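Local coordinates for protein type II restriction enzyme AgeI (Thalassobius gelatinovorus, PDB 5DWA) that recognises the double-stranded DNA sequence 5'-ACCGGT-3' and cuts it after the first adenine, leaving fragments with 5'-phosphates, at residues Q24-I28 against M53-C58; L71-I76 against S87-T91. One frame throughout, in Å; residues are numbered along the deposited sequence.

Contact 1: Q24-I28 against M53-C58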
loop_
_atom_site.group_PDB
_atom_site.type_symbol
_atom_site.label_atom_id
_atom_site.label_comp_id
_atom_site.label_asym_id
_atom_site.label_seq_id
_atom_site.Cartn_x
_atom_site.Cartn_y
_atom_site.Cartn_z
ATOM N N GLN A 24 -14.213 31.027 8.822
ATOM C CA GLN A 24 -14.003 30.296 7.575
ATOM C C GLN A 24 -14.091 28.795 7.817
ATOM O O GLN A 24 -14.678 28.061 7.023
ATOM C CB GLN A 24 -12.652 30.653 6.963
ATOM C CG GLN A 24 -12.616 32.026 6.311
ATOM C CD GLN A 24 -11.204 32.483 5.994
ATOM O OE1 GLN A 24 -10.244 32.089 6.657
ATOM N NE2 GLN A 24 -11.073 33.325 4.975
ATOM N N TYR A 25 -13.506 28.351 8.926
ATOM C CA TYR A 25 -13.573 26.948 9.324
ATOM C C TYR A 25 -15.030 26.507 9.477
ATOM O O TYR A 25 -15.429 25.459 8.965
ATOM C CB TYR A 25 -12.791 26.710 10.627
ATOM C CG TYR A 25 -12.746 25.256 11.049
ATOM C CD1 TYR A 25 -11.657 24.453 10.744
ATOM C CD2 TYR A 25 -13.808 24.680 11.736
ATOM C CE1 TYR A 25 -11.622 23.125 11.128
ATOM C CE2 TYR A 25 -13.783 23.352 12.114
ATOM C CZ TYR A 25 -12.691 22.578 11.806
ATOM O OH TYR A 25 -12.668 21.254 12.193
ATOM N N GLN A 26 -15.832 27.306 10.173
ATOM C CA GLN A 26 -17.243 26.960 10.345
ATOM C C GLN A 26 -17.986 26.905 9.015
ATOM O O GLN A 26 -18.858 26.066 8.825
ATOM C CB GLN A 26 -17.932 27.952 11.293
ATOM C CG GLN A 26 -19.299 27.480 11.778
ATOM C CD GLN A 26 -19.208 26.230 12.637
ATOM O OE1 GLN A 26 -18.511 26.212 13.648
ATOM N NE2 GLN A 26 -19.908 25.177 12.232
ATOM N N GLN A 27 -17.639 27.804 8.095
ATOM C CA GLN A 27 -18.250 27.805 6.766
ATOM C C GLN A 27 -17.955 26.494 6.050
ATOM O O GLN A 27 -18.840 25.884 5.451
ATOM C CB GLN A 27 -17.740 28.975 5.922
ATOM C CG GLN A 27 -18.182 30.351 6.383
ATOM C CD GLN A 27 -17.513 31.457 5.590
ATOM O OE1 GLN A 27 -16.954 32.395 6.158
ATOM N NE2 GLN A 27 -17.563 31.350 4.268
ATOM N N ILE A 28 -16.696 26.071 6.116
ATOM C CA ILE A 28 -16.290 24.824 5.487
ATOM C C ILE A 28 -17.009 23.657 6.155
ATOM O O ILE A 28 -17.531 22.770 5.484
ATOM C CB ILE A 28 -14.767 24.631 5.575
ATOM C CG1 ILE A 28 -14.048 25.710 4.758
ATOM C CG2 ILE A 28 -14.369 23.237 5.082
ATOM C CD1 ILE A 28 -12.557 25.835 5.053
ATOM N N MET A 53 -14.405 23.680 -2.583
ATOM C CA MET A 53 -15.043 24.742 -1.819
ATOM C C MET A 53 -14.091 25.327 -0.778
ATOM O O MET A 53 -13.939 26.546 -0.681
ATOM C CB MET A 53 -16.321 24.218 -1.151
ATOM C CG MET A 53 -17.095 25.255 -0.338
ATOM S SD MET A 53 -16.594 25.236 1.391
ATOM C CE MET A 53 -17.816 26.361 2.079
ATOM N N ALA A 54 -13.437 24.462 -0.007
ATOM C CA ALA A 54 -12.587 24.938 1.086
ATOM C C ALA A 54 -11.410 25.770 0.593
ATOM O O ALA A 54 -11.017 26.739 1.240
ATOM C CB ALA A 54 -12.075 23.761 1.925
ATOM N N THR A 55 -10.831 25.376 -0.541
ATOM C CA THR A 55 -9.701 26.114 -1.081
ATOM C C THR A 55 -10.130 27.442 -1.687
ATOM O O THR A 55 -9.315 28.351 -1.832
ATOM C CB THR A 55 -8.941 25.296 -2.143
ATOM O OG1 THR A 55 -9.861 24.792 -3.117
ATOM C CG2 THR A 55 -8.220 24.133 -1.479
ATOM N N GLU A 56 -11.405 27.559 -2.033
ATOM C CA GLU A 56 -11.909 28.831 -2.522
ATOM C C GLU A 56 -12.283 29.740 -1.349
ATOM O O GLU A 56 -12.097 30.952 -1.422
ATOM C CB GLU A 56 -13.085 28.605 -3.470
ATOM C CG GLU A 56 -12.624 28.054 -4.825
ATOM C CD GLU A 56 -13.761 27.719 -5.766
ATOM O OE1 GLU A 56 -14.930 27.959 -5.403
ATOM O OE2 GLU A 56 -13.482 27.217 -6.874
ATOM N N VAL A 57 -12.766 29.157 -0.254
ATOM C CA VAL A 57 -13.035 29.924 0.964
ATOM C C VAL A 57 -11.734 30.412 1.591
ATOM O O VAL A 57 -11.651 31.530 2.101
ATOM C CB VAL A 57 -13.811 29.089 2.011
ATOM C CG1 VAL A 57 -13.903 29.828 3.350
ATOM C CG2 VAL A 57 -15.186 28.746 1.492
ATOM N N CYS A 58 -10.714 29.560 1.551
ATOM C CA CYS A 58 -9.423 29.867 2.149
ATOM C C CYS A 58 -8.297 29.737 1.133
ATOM O O CYS A 58 -7.493 28.803 1.197
ATOM C CB CYS A 58 -9.159 28.951 3.343
ATOM S SG CYS A 58 -10.404 29.111 4.649
#
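Gln24 lays its amide group beside the end of helix 43-57, where OE1 accepts a hydrogen bond from the backbone N of Ser21 and also lies 3.6 Å from Cys58 SG. The amide's other branch, NE2, comes within 3.4 Å of Val57 O, but the angle there is too poor for a hydrogen bond. Packing of the aliphatic part does the rest: Gln24 CB sits 3.6 Å from Cys58 SG, while its CG slides past Val57 CG1, the two side chains running in opposite directions. Cys58 is the first residue to leave the helical conformation, and its N still closes a helical turn onto Ala54 O. The two segments form a nearly antiparallel helix pair, their axes 10.0 Å apart and 159° between their directions, in the helical part of this PD-(D/E)XK nuclease. Between them lies Ile28, whose CG1 is swung anti to the carbonyl carbon (chi1 -65°) and carries CD1 to 3.8 Å from Ala54 CB. The same methyl meets Cys58 SG at 3.9 Å, and the CG2 branch touches Ala54 CB as well. With only a methyl on Ala54, the backbones come close here, the CA atoms of Ile28 and Ala54 being 5.8 Å apart. Met53 bends at chi2 (-93°) and brings its terminal CE to 3.6 Å from Gln27 O, with SD alongside the Ile28 backbone. Val20, from a loop, touches Cys58, and Val70 of helix 63-78 meets Ile28.

Contact 2: L71-I76 against S87-T91. With nucleotides of chain D; nucleotides of chain C.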
loop_
_atom_site.group_PDB
_atom_site.type_symbol
_atom_site.label_atom_id
_atom_site.label_comp_id
_atom_site.label_asym_id
_atom_site.label_seq_id
_atom_site.Cartn_x
_atom_site.Cartn_y
_atom_site.Cartn_z
ATOM N N LEU A 71 -10.713 18.483 6.506
ATOM C CA LEU A 71 -11.621 17.502 5.907
ATOM C C LEU A 71 -11.458 16.100 6.503
ATOM O O LEU A 71 -12.436 15.472 6.886
ATOM C CB LEU A 71 -11.432 17.450 4.379
ATOM C CG LEU A 71 -11.723 18.742 3.601
ATOM C CD1 LEU A 71 -11.635 18.516 2.088
ATOM C CD2 LEU A 71 -13.091 19.324 3.982
ATOM N N TYR A 72 -10.217 15.627 6.597
ATOM C CA TYR A 72 -9.930 14.341 7.234
ATOM C C TYR A 72 -10.509 14.236 8.630
ATOM O O TYR A 72 -11.174 13.263 8.976
ATOM C CB TYR A 72 -8.420 14.158 7.293
ATOM C CG TYR A 72 -7.876 12.959 8.037
ATOM C CD1 TYR A 72 -8.315 11.666 7.768
ATOM C CD2 TYR A 72 -6.831 13.120 8.937
ATOM C CE1 TYR A 72 -7.762 10.572 8.422
ATOM C CE2 TYR A 72 -6.283 12.046 9.588
ATOM C CZ TYR A 72 -6.731 10.779 9.323
ATOM O OH TYR A 72 -6.139 9.724 9.977
ATOM N N ARG A 73 -10.238 15.257 9.433
ATOM C CA ARG A 73 -10.639 15.246 10.832
ATOM C C ARG A 73 -12.146 15.281 10.992
ATOM O O ARG A 73 -12.713 14.547 11.803
ATOM C CB ARG A 73 -10.014 16.428 11.569
ATOM C CG ARG A 73 -8.519 16.321 11.712
ATOM C CD ARG A 73 -8.113 15.089 12.500
ATOM N NE ARG A 73 -6.664 14.937 12.492
ATOM C CZ ARG A 73 -6.003 13.947 13.080
ATOM N NH1 ARG A 73 -6.656 12.998 13.736
ATOM N NH2 ARG A 73 -4.686 13.905 13.002
ATOM N N ILE A 74 -12.792 16.147 10.225
ATOM C CA ILE A 74 -14.238 16.251 10.271
ATOM C C ILE A 74 -14.878 14.943 9.801
ATOM O O ILE A 74 -15.826 14.454 10.408
ATOM C CB ILE A 74 -14.745 17.435 9.420
ATOM C CG1 ILE A 74 -14.311 18.758 10.061
ATOM C CG2 ILE A 74 -16.249 17.391 9.289
ATOM C CD1 ILE A 74 -14.696 19.994 9.275
ATOM N N TYR A 75 -14.350 14.375 8.718
ATOM C CA TYR A 75 -14.867 13.117 8.200
ATOM C C TYR A 75 -14.771 12.010 9.253
ATOM O O TYR A 75 -15.745 11.301 9.515
ATOM C CB TYR A 75 -14.115 12.727 6.923
ATOM C CG TYR A 75 -14.719 11.554 6.193
ATOM C CD1 TYR A 75 -15.639 11.759 5.173
ATOM C CD2 TYR A 75 -14.368 10.245 6.510
ATOM C CE1 TYR A 75 -16.207 10.703 4.495
ATOM C CE2 TYR A 75 -14.923 9.168 5.827
ATOM C CZ TYR A 75 -15.845 9.409 4.817
ATOM O OH TYR A 75 -16.425 8.376 4.119
ATOM N N ILE A 76 -13.598 11.872 9.860
ATOM C CA ILE A 76 -13.391 10.874 10.906
ATOM C C ILE A 76 -14.353 11.054 12.091
ATOM O O ILE A 76 -14.839 10.067 12.652
ATOM C CB ILE A 76 -11.921 10.909 11.404
ATOM C CG1 ILE A 76 -10.973 10.459 10.291
ATOM C CG2 ILE A 76 -11.741 10.046 12.653
ATOM C CD1 ILE A 76 -11.264 9.080 9.760
ATOM N N SER A 87 -13.114 3.902 5.925
ATOM C CA SER A 87 -13.965 4.601 4.975
ATOM C C SER A 87 -13.199 5.741 4.304
ATOM O O SER A 87 -13.254 5.904 3.086
ATOM C CB SER A 87 -15.212 5.129 5.679
ATOM O OG SER A 87 -16.040 5.852 4.775
ATOM N N TRP A 88 -12.475 6.506 5.107
ATOM C CA TRP A 88 -11.630 7.569 4.590
ATOM C C TRP A 88 -10.611 7.052 3.572
ATOM O O TRP A 88 -10.413 7.674 2.529
ATOM C CB TRP A 88 -10.922 8.278 5.749
ATOM C CG TRP A 88 -9.924 9.303 5.302
ATOM C CD1 TRP A 88 -8.556 9.169 5.297
ATOM C CD2 TRP A 88 -10.197 10.619 4.807
ATOM N NE1 TRP A 88 -7.970 10.316 4.823
ATOM C CE2 TRP A 88 -8.953 11.224 4.518
ATOM C CE3 TRP A 88 -11.373 11.347 4.571
ATOM C CZ2 TRP A 88 -8.850 12.520 4.002
ATOM C CZ3 TRP A 88 -11.269 12.637 4.063
ATOM C CH2 TRP A 88 -10.014 13.212 3.787
ATOM N N VAL A 89 -9.964 5.918 3.854
ATOM C CA VAL A 89 -9.020 5.349 2.886
ATOM C C VAL A 89 -9.706 5.108 1.541
ATOM O O VAL A 89 -9.187 5.488 0.495
ATOM C CB VAL A 89 -8.421 4.023 3.381
ATOM C CG1 VAL A 89 -7.558 3.385 2.298
ATOM C CG2 VAL A 89 -7.623 4.246 4.662
ATOM N N ARG A 90 -10.891 4.500 1.595
ATOM C CA ARG A 90 -11.585 4.067 0.388
ATOM C C ARG A 90 -12.147 5.238 -0.416
ATOM O O ARG A 90 -12.212 5.177 -1.650
ATOM C CB ARG A 90 -12.702 3.097 0.771
ATOM C CG ARG A 90 -13.609 2.704 -0.385
ATOM C CD ARG A 90 -12.869 1.932 -1.470
ATOM N NE ARG A 90 -13.817 1.547 -2.519
ATOM C CZ ARG A 90 -13.822 2.025 -3.758
ATOM N NH1 ARG A 90 -12.893 2.885 -4.153
ATOM N NH2 ARG A 90 -14.759 1.622 -4.616
ATOM N N THR A 91 -12.539 6.307 0.271
ATOM C CA THR A 91 -13.209 7.424 -0.407
ATOM C C THR A 91 -12.306 8.617 -0.741
ATOM O O THR A 91 -12.544 9.320 -1.723
ATOM C CB THR A 91 -14.391 7.936 0.431
ATOM O OG1 THR A 91 -13.927 8.365 1.720
ATOM C CG2 THR A 91 -15.418 6.827 0.600
ATOM P P DC D 10 -17.853 3.066 3.264
ATOM O OP1 DC D 10 -17.713 4.515 3.466
ATOM O OP2 DC D 10 -18.947 2.339 3.942
ATOM O "O5'" DC D 10 -17.954 2.738 1.730
ATOM C "C5'" DC D 10 -17.158 3.458 0.810
ATOM C "C4'" DC D 10 -17.317 2.904 -0.577
ATOM O "O4'" DC D 10 -16.682 1.612 -0.660
ATOM C "C3'" DC D 10 -18.771 2.676 -0.996
ATOM O "O3'" DC D 10 -18.920 3.038 -2.345
ATOM C "C2'" DC D 10 -18.937 1.175 -0.822
ATOM C "C1'" DC D 10 -17.574 0.735 -1.303
ATOM N N1 DC D 10 -17.186 -0.644 -0.957
ATOM C C2 DC D 10 -16.153 -1.233 -1.676
ATOM O O2 DC D 10 -15.619 -0.587 -2.584
ATOM N N3 DC D 10 -15.765 -2.488 -1.359
ATOM C C4 DC D 10 -16.361 -3.135 -0.363
ATOM N N4 DC D 10 -15.950 -4.375 -0.096
ATOM C C5 DC D 10 -17.420 -2.545 0.394
ATOM C C6 DC D 10 -17.793 -1.303 0.069
ATOM P P DC C 6 -4.377 6.839 -2.024
ATOM O OP1 DC C 6 -4.436 8.219 -2.476
ATOM O OP2 DC C 6 -3.254 5.942 -2.351
ATOM O "O5'" DC C 6 -4.501 6.886 -0.434
ATOM C "C5'" DC C 6 -5.583 7.550 0.149
ATOM C "C4'" DC C 6 -5.556 7.326 1.641
ATOM O "O4'" DC C 6 -5.608 5.912 1.925
ATOM C "C3'" DC C 6 -4.334 7.867 2.364
ATOM O "O3'" DC C 6 -4.765 8.414 3.575
ATOM C "C2'" DC C 6 -3.470 6.618 2.592
ATOM C "C1'" DC C 6 -4.521 5.528 2.749
ATOM N N1 DC C 6 -4.089 4.201 2.273
ATOM C C2 DC C 6 -4.137 3.088 3.120
ATOM O O2 DC C 6 -4.490 3.226 4.297
ATOM N N3 DC C 6 -3.766 1.880 2.630
ATOM C C4 DC C 6 -3.400 1.761 1.357
ATOM N N4 DC C 6 -3.037 0.553 0.923
ATOM C C5 DC C 6 -3.379 2.873 0.476
ATOM C C6 DC C 6 -3.732 4.058 0.964
ATOM P P DC C 5 -4.553 1.860 -5.467
ATOM O OP1 DC C 5 -4.493 2.333 -6.873
ATOM O OP2 DC C 5 -3.418 1.107 -4.893
ATOM O "O5'" DC C 5 -4.860 3.116 -4.534
ATOM C "C5'" DC C 5 -5.941 3.980 -4.841
ATOM C "C4'" DC C 5 -6.731 4.297 -3.590
ATOM O "O4'" DC C 5 -7.394 3.111 -3.140
ATOM C "C3'" DC C 5 -5.876 4.747 -2.422
ATOM O "O3'" DC C 5 -5.753 6.149 -2.479
ATOM C "C2'" DC C 5 -6.687 4.294 -1.195
ATOM C "C1'" DC C 5 -7.560 3.150 -1.732
ATOM N N1 DC C 5 -7.220 1.789 -1.196
ATOM C C2 DC C 5 -8.144 1.102 -0.400
ATOM O O2 DC C 5 -9.223 1.638 -0.146
ATOM N N3 DC C 5 -7.836 -0.135 0.062
ATOM C C4 DC C 5 -6.650 -0.686 -0.244
ATOM N N4 DC C 5 -6.390 -1.908 0.229
ATOM C C5 DC C 5 -5.700 -0.009 -1.062
ATOM C C6 DC C 5 -6.015 1.210 -1.509
#
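Tyr75 OH donates a hydrogen bond to Ser87 OG at 2.6 Å, the acceptor lying at the ring's edge near its plane, and Ser87 OG in turn donates one to OP1 of DC10 of chain D at 2.5 Å. The tight part is aromatic. Trp88, with CG anti to its backbone N (chi1 174°), reaches across to helix 63-78, where Tyr72 CA makes a CH-pi contact 3.8 Å from the centroid of the six-membered ring. Tyr72 CD1 stands over the same indole, 3.3 Å from Trp88 CE2, the ring planes inclined at 46°. The Tyr75 ring leans obliquely against the six-membered ring, whereas Ile76 gives a looser touch, its CD1 4.1 Å from Trp88 CB. Trp88 NE1 hydrogen-bonds a DNA phosphate. Replacing Trp88 by an alanine is likely to open a gap between Tyr72 and Tyr75 and to leave that phosphate without the indole N-H. Beyond the cluster the packing between the segments gives out, and helix 84-109 turns Val89 to DC6 of chain C and Arg90 to DC10 of chain D, whose O2 accepts from Arg90 NE at 2.8 Å. Tyr72 OH also bonds a phosphate, which implies that the cluster presents polar ends of its aromatic side chains to the DNA backbone.

How the contacts relate
The two contacts follow one another in sequence, and their centres lie about 17 Å apart. Four helices take part in order: 22-36 and 43-57 pair in contact 1, then 63-78 and 84-109 in contact 2. The pairs are joined by packing of helix 22-36 on helix 63-78, with Tyr25 OH 3.7 Å from Ile74 CG1 and Ile28 CG2 4.3 Å from Leu71 CD2. Helix 43-57 bridges them too, its Ile47 meeting Trp88 and Thr91. All four helices precede the six-stranded mixed sheet in sequence. Contact 2 forms part of the DNA-binding surface, whereas contact 1 packs helices of the same bundle together about 14 Å from the DNA at the nearest atoms.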